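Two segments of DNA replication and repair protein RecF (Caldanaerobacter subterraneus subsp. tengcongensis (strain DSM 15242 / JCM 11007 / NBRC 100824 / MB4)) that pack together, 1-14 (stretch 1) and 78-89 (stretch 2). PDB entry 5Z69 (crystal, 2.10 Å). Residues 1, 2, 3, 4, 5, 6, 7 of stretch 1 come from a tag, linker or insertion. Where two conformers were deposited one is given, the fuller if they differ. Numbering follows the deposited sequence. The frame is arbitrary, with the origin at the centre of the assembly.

Stretch 1, residues 1-14: HHHSQDPMYLKEIF
Stretch 2 78-89: RGLVRSADFYEK

How does the tag-derived start of stretch 1 hold on to stretch 2? Residues H1 to P7 come from a tag or linker and run as loop beside the type I turn S83 to F86. D85 (chi1 m) offers both carboxylate oxygens: H2 ND1 (chi1 m) donates to D85 OD2 at 2.9 Å, nearly in line at the ring's edge, and backbone H3 N donates to D85 OD1 at 2.7 Å. The S4 hydroxyl (chi1 90°, p) links two partners, S4 OG giving to A84 O at 2.7 Å and taking D6 N at 2.8 Å.

What carries the chain from this loop into the sheet? D6 (chi1 m) points toward stretch 2 and forms a salt bridge with the extended R82 (chi1 to chi3 all t), although the hydrogen bond from R82 NH2 to D6 OD1, 3.2 Å, is weak. Water 1 bridges the two stretches, 2.7 Å from both D6 OD1 and S83 O. M8 CA lies 3.3 Å from R82 O in a CA-H...O contact.

How are the strands aligned? Strands 9-14 and 78-83 run antiparallel, their directions 148° apart and their axes 4.6 Å apart at closest approach. Y9 and R82 form a hydrogen-bonded pair: R82 N to Y9 O is 2.7 Å, and Y9 N to R82 O, 3.0 Å, is weak. L10 faces V81 as a non-hydrogen-bonded pair, which brings the CA atoms to 4.4 Å; L10, chi1 t and chi2 p, places CD1 3.7 Å from V81 CG1, an apolar contact on the face that I13 shares.

Where does the register slip, and what does K11 do there? A beta bulge shifts the register by one between L10 and E12. K11 has phi/psi -71/-40, and its CA-to-CB bond points toward stretch 2. E12 pairs with L80 (CA to CA 5.6 Å), L80 N giving to E12 O at 3.2 Å while L80 O takes K11 N at 2.8 Å. With chi1 m and the other chi angles t, K11 NZ satisfies its ammonium with Y87 O at 2.9 Å and a salt bridge to E88 OE2 at 2.8 Å, its charge resting over the Y87 ring face, 4.0 Å from the centroid, a cation-pi contact.

How does the ladder finish? I13 and G79 pair without hydrogen bonds, again with close CA atoms (4.3 Å). F14 and R78 then bond twice, F14 N to R78 O at 2.7 Å and R78 N to F14 O at 3.0 Å.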

# COMPACT_ATOMS: atom_id res chain seq x y z
N HIS A 1 35.73 -12.33 -0.08
CA HIS A 1 37.10 -12.74 -0.40
C HIS A 1 37.11 -14.04 -1.19
O HIS A 1 36.59 -15.06 -0.73
CB HIS A 1 37.94 -12.89 0.87
N HIS A 2 37.70 -14.00 -2.38
CA HIS A 2 37.85 -15.19 -3.21
C HIS A 2 39.28 -15.35 -3.69
O HIS A 2 40.07 -14.41 -3.66
CB HIS A 2 36.89 -15.15 -4.40
CG HIS A 2 35.45 -15.03 -4.01
ND1 HIS A 2 34.74 -16.07 -3.43
CD2 HIS A 2 34.58 -13.99 -4.09
CE1 HIS A 2 33.50 -15.68 -3.19
NE2 HIS A 2 33.38 -14.42 -3.58
N HIS A 3 39.61 -16.55 -4.16
CA HIS A 3 40.96 -16.89 -4.54
C HIS A 3 41.30 -16.37 -5.94
O HIS A 3 42.46 -16.35 -6.33
CB HIS A 3 41.17 -18.40 -4.49
CG HIS A 3 41.13 -18.98 -3.11
ND1 HIS A 3 40.33 -20.05 -2.77
CD2 HIS A 3 41.82 -18.65 -1.99
CE1 HIS A 3 40.52 -20.35 -1.50
NE2 HIS A 3 41.43 -19.53 -1.00
N SER A 4 40.28 -15.97 -6.69
CA SER A 4 40.47 -15.54 -8.07
C SER A 4 39.32 -14.65 -8.44
O SER A 4 38.46 -14.38 -7.61
CB SER A 4 40.51 -16.73 -9.03
OG SER A 4 39.18 -17.01 -9.49
N GLN A 5 39.28 -14.22 -9.69
CA GLN A 5 38.09 -13.52 -10.20
C GLN A 5 37.55 -14.28 -11.42
O GLN A 5 36.97 -13.68 -12.33
CB GLN A 5 38.43 -12.06 -10.57
CG GLN A 5 38.86 -11.17 -9.40
CD GLN A 5 39.10 -9.70 -9.80
OE1 GLN A 5 39.12 -9.36 -10.99
NE2 GLN A 5 39.27 -8.84 -8.81
N ASP A 6 37.78 -15.59 -11.45
CA ASP A 6 37.22 -16.40 -12.52
C ASP A 6 35.71 -16.31 -12.43
O ASP A 6 35.14 -16.56 -11.36
CB ASP A 6 37.66 -17.86 -12.42
CG ASP A 6 39.17 -18.03 -12.55
OD1 ASP A 6 39.69 -19.08 -12.12
OD2 ASP A 6 39.83 -17.10 -13.07
N PRO A 7 35.06 -15.94 -13.53
CA PRO A 7 33.59 -15.89 -13.53
C PRO A 7 32.95 -17.27 -13.36
O PRO A 7 33.58 -18.30 -13.59
CB PRO A 7 33.25 -15.31 -14.92
CG PRO A 7 34.50 -14.60 -15.35
CD PRO A 7 35.64 -15.40 -14.77
N MET A 8 31.69 -17.29 -12.95
CA MET A 8 30.88 -18.49 -13.03
C MET A 8 30.86 -18.95 -14.46
O MET A 8 30.78 -18.13 -15.38
CB MET A 8 29.44 -18.23 -12.52
CG MET A 8 29.36 -18.01 -11.03
SD MET A 8 29.23 -19.58 -10.12
CE MET A 8 29.34 -19.04 -8.42
N TYR A 9 30.93 -20.26 -14.65
CA TYR A 9 31.08 -20.85 -15.97
C TYR A 9 30.57 -22.30 -15.92
O TYR A 9 31.01 -23.09 -15.09
CB TYR A 9 32.55 -20.81 -16.43
CG TYR A 9 32.79 -21.43 -17.81
CD1 TYR A 9 32.59 -20.69 -18.97
CD2 TYR A 9 33.24 -22.74 -17.95
CE1 TYR A 9 32.81 -21.23 -20.22
CE2 TYR A 9 33.46 -23.30 -19.22
CZ TYR A 9 33.23 -22.53 -20.34
OH TYR A 9 33.44 -23.05 -21.60
N LEU A 10 29.66 -22.63 -16.82
CA LEU A 10 29.12 -23.98 -16.91
C LEU A 10 29.86 -24.70 -18.00
O LEU A 10 29.69 -24.37 -19.19
CB LEU A 10 27.62 -23.93 -17.20
CG LEU A 10 26.92 -25.29 -17.33
CD1 LEU A 10 26.92 -26.04 -15.98
CD2 LEU A 10 25.49 -25.12 -17.87
N LYS A 11 30.71 -25.65 -17.63
CA LYS A 11 31.53 -26.32 -18.62
C LYS A 11 30.67 -27.23 -19.46
O LYS A 11 30.84 -27.35 -20.67
CB LYS A 11 32.64 -27.15 -17.96
CG LYS A 11 33.45 -26.42 -16.90
CD LYS A 11 34.59 -27.31 -16.39
CE LYS A 11 35.45 -26.61 -15.35
NZ LYS A 11 36.54 -27.52 -14.91
N GLU A 12 29.73 -27.89 -18.79
CA GLU A 12 28.93 -28.88 -19.44
C GLU A 12 27.71 -29.18 -18.59
O GLU A 12 27.69 -28.88 -17.39
CB GLU A 12 29.75 -30.19 -19.67
CG GLU A 12 30.00 -30.94 -18.40
CD GLU A 12 30.54 -32.35 -18.61
OE1 GLU A 12 31.61 -32.49 -19.22
OE2 GLU A 12 29.88 -33.32 -18.17
N ILE A 13 26.71 -29.78 -19.21
CA ILE A 13 25.57 -30.26 -18.46
C ILE A 13 25.16 -31.60 -19.05
O ILE A 13 25.30 -31.85 -20.26
CB ILE A 13 24.37 -29.27 -18.50
CG1 ILE A 13 23.35 -29.60 -17.39
CG2 ILE A 13 23.70 -29.28 -19.87
CD1 ILE A 13 22.26 -28.49 -17.20
N PHE A 14 24.66 -32.47 -18.18
CA PHE A 14 24.16 -33.77 -18.62
C PHE A 14 22.69 -33.85 -18.22
O PHE A 14 22.37 -33.64 -17.05
CB PHE A 14 24.93 -34.92 -17.98
CG PHE A 14 24.47 -36.28 -18.44
CD1 PHE A 14 24.91 -36.80 -19.66
CD2 PHE A 14 23.59 -37.04 -17.68
CE1 PHE A 14 24.49 -38.05 -20.11
CE2 PHE A 14 23.15 -38.31 -18.12
CZ PHE A 14 23.58 -38.80 -19.33
N ARG A 78 23.11 -33.09 -14.24
CA ARG A 78 24.45 -32.90 -13.68
C ARG A 78 25.20 -31.82 -14.43
O ARG A 78 25.34 -31.86 -15.65
CB ARG A 78 25.32 -34.16 -13.70
CG ARG A 78 26.80 -33.81 -13.37
CD ARG A 78 27.84 -34.80 -13.97
NE ARG A 78 27.34 -36.13 -13.76
CZ ARG A 78 27.23 -37.09 -14.66
NH1 ARG A 78 27.65 -36.97 -15.92
NH2 ARG A 78 26.68 -38.22 -14.26
N GLY A 79 25.67 -30.83 -13.67
CA GLY A 79 26.44 -29.74 -14.25
C GLY A 79 27.84 -29.75 -13.66
O GLY A 79 28.03 -30.07 -12.48
N LEU A 80 28.82 -29.39 -14.48
CA LEU A 80 30.17 -29.15 -13.99
C LEU A 80 30.42 -27.65 -14.14
O LEU A 80 30.30 -27.09 -15.22
CB LEU A 80 31.21 -29.97 -14.76
CG LEU A 80 31.07 -31.52 -14.77
CD1 LEU A 80 32.16 -32.21 -15.61
CD2 LEU A 80 31.08 -32.12 -13.37
N VAL A 81 30.72 -26.98 -13.05
CA VAL A 81 30.83 -25.54 -13.12
C VAL A 81 32.20 -25.09 -12.61
O VAL A 81 32.85 -25.78 -11.82
CB VAL A 81 29.70 -24.80 -12.31
CG1 VAL A 81 28.31 -25.37 -12.63
CG2 VAL A 81 29.97 -24.83 -10.82
N ARG A 82 32.64 -23.95 -13.11
CA ARG A 82 33.83 -23.30 -12.59
C ARG A 82 33.36 -22.01 -11.90
O ARG A 82 32.41 -21.39 -12.35
CB ARG A 82 34.84 -23.01 -13.71
CG ARG A 82 36.11 -22.31 -13.26
CD ARG A 82 37.21 -22.39 -14.31
NE ARG A 82 38.49 -21.95 -13.75
CZ ARG A 82 39.65 -21.98 -14.40
NH1 ARG A 82 39.72 -22.42 -15.64
NH2 ARG A 82 40.74 -21.55 -13.80
N SER A 83 33.99 -21.63 -10.79
CA SER A 83 33.63 -20.37 -10.17
C SER A 83 34.89 -19.78 -9.55
O SER A 83 35.96 -20.36 -9.69
CB SER A 83 32.51 -20.56 -9.13
OG SER A 83 32.98 -21.19 -7.96
N ALA A 84 34.79 -18.64 -8.88
CA ALA A 84 36.01 -17.95 -8.41
C ALA A 84 36.92 -18.82 -7.53
O ALA A 84 38.14 -18.65 -7.55
CB ALA A 84 35.64 -16.68 -7.67
N ASP A 85 36.34 -19.74 -6.76
CA ASP A 85 37.12 -20.55 -5.83
C ASP A 85 37.20 -22.00 -6.26
O ASP A 85 37.80 -22.80 -5.56
CB ASP A 85 36.54 -20.51 -4.41
CG ASP A 85 36.69 -19.14 -3.75
OD1 ASP A 85 37.69 -18.45 -4.04
OD2 ASP A 85 35.79 -18.77 -2.96
N PHE A 86 36.57 -22.36 -7.37
CA PHE A 86 36.55 -23.77 -7.77
C PHE A 86 36.93 -23.92 -9.21
O PHE A 86 36.21 -23.43 -10.07
CB PHE A 86 35.15 -24.38 -7.54
CG PHE A 86 34.82 -24.56 -6.09
CD1 PHE A 86 34.30 -23.51 -5.36
CD2 PHE A 86 35.05 -25.77 -5.46
CE1 PHE A 86 34.02 -23.65 -4.02
CE2 PHE A 86 34.77 -25.92 -4.11
CZ PHE A 86 34.23 -24.84 -3.39
N TYR A 87 38.07 -24.58 -9.49
CA TYR A 87 38.37 -25.01 -10.85
C TYR A 87 37.23 -25.90 -11.36
O TYR A 87 36.84 -25.85 -12.53
CB TYR A 87 39.71 -25.75 -10.94
CG TYR A 87 40.00 -26.46 -12.25
CD1 TYR A 87 40.38 -25.76 -13.40
CD2 TYR A 87 39.90 -27.84 -12.34
CE1 TYR A 87 40.64 -26.43 -14.60
CE2 TYR A 87 40.16 -28.52 -13.53
CZ TYR A 87 40.53 -27.81 -14.65
OH TYR A 87 40.79 -28.50 -15.82
N GLU A 88 36.68 -26.73 -10.48
CA GLU A 88 35.52 -27.53 -10.89
C GLU A 88 34.63 -27.89 -9.71
O GLU A 88 35.11 -28.28 -8.66
CB GLU A 88 35.95 -28.80 -11.64
CG GLU A 88 34.76 -29.57 -12.24
CD GLU A 88 35.14 -30.54 -13.35
OE1 GLU A 88 34.85 -31.75 -13.22
OE2 GLU A 88 35.71 -30.11 -14.39
N LYS A 89 33.32 -27.70 -9.87
CA LYS A 89 32.37 -28.12 -8.84
C LYS A 89 31.27 -28.90 -9.54
O LYS A 89 30.68 -28.44 -10.53
CB LYS A 89 31.80 -26.92 -8.07
CG LYS A 89 30.58 -27.25 -7.18
CD LYS A 89 30.08 -26.01 -6.41
CE LYS A 89 30.98 -25.74 -5.21
NZ LYS A 89 30.67 -24.43 -4.55
O HOH W 1 38.49 -20.91 -10.57
O HOH W 2 30.15 -35.79 -17.00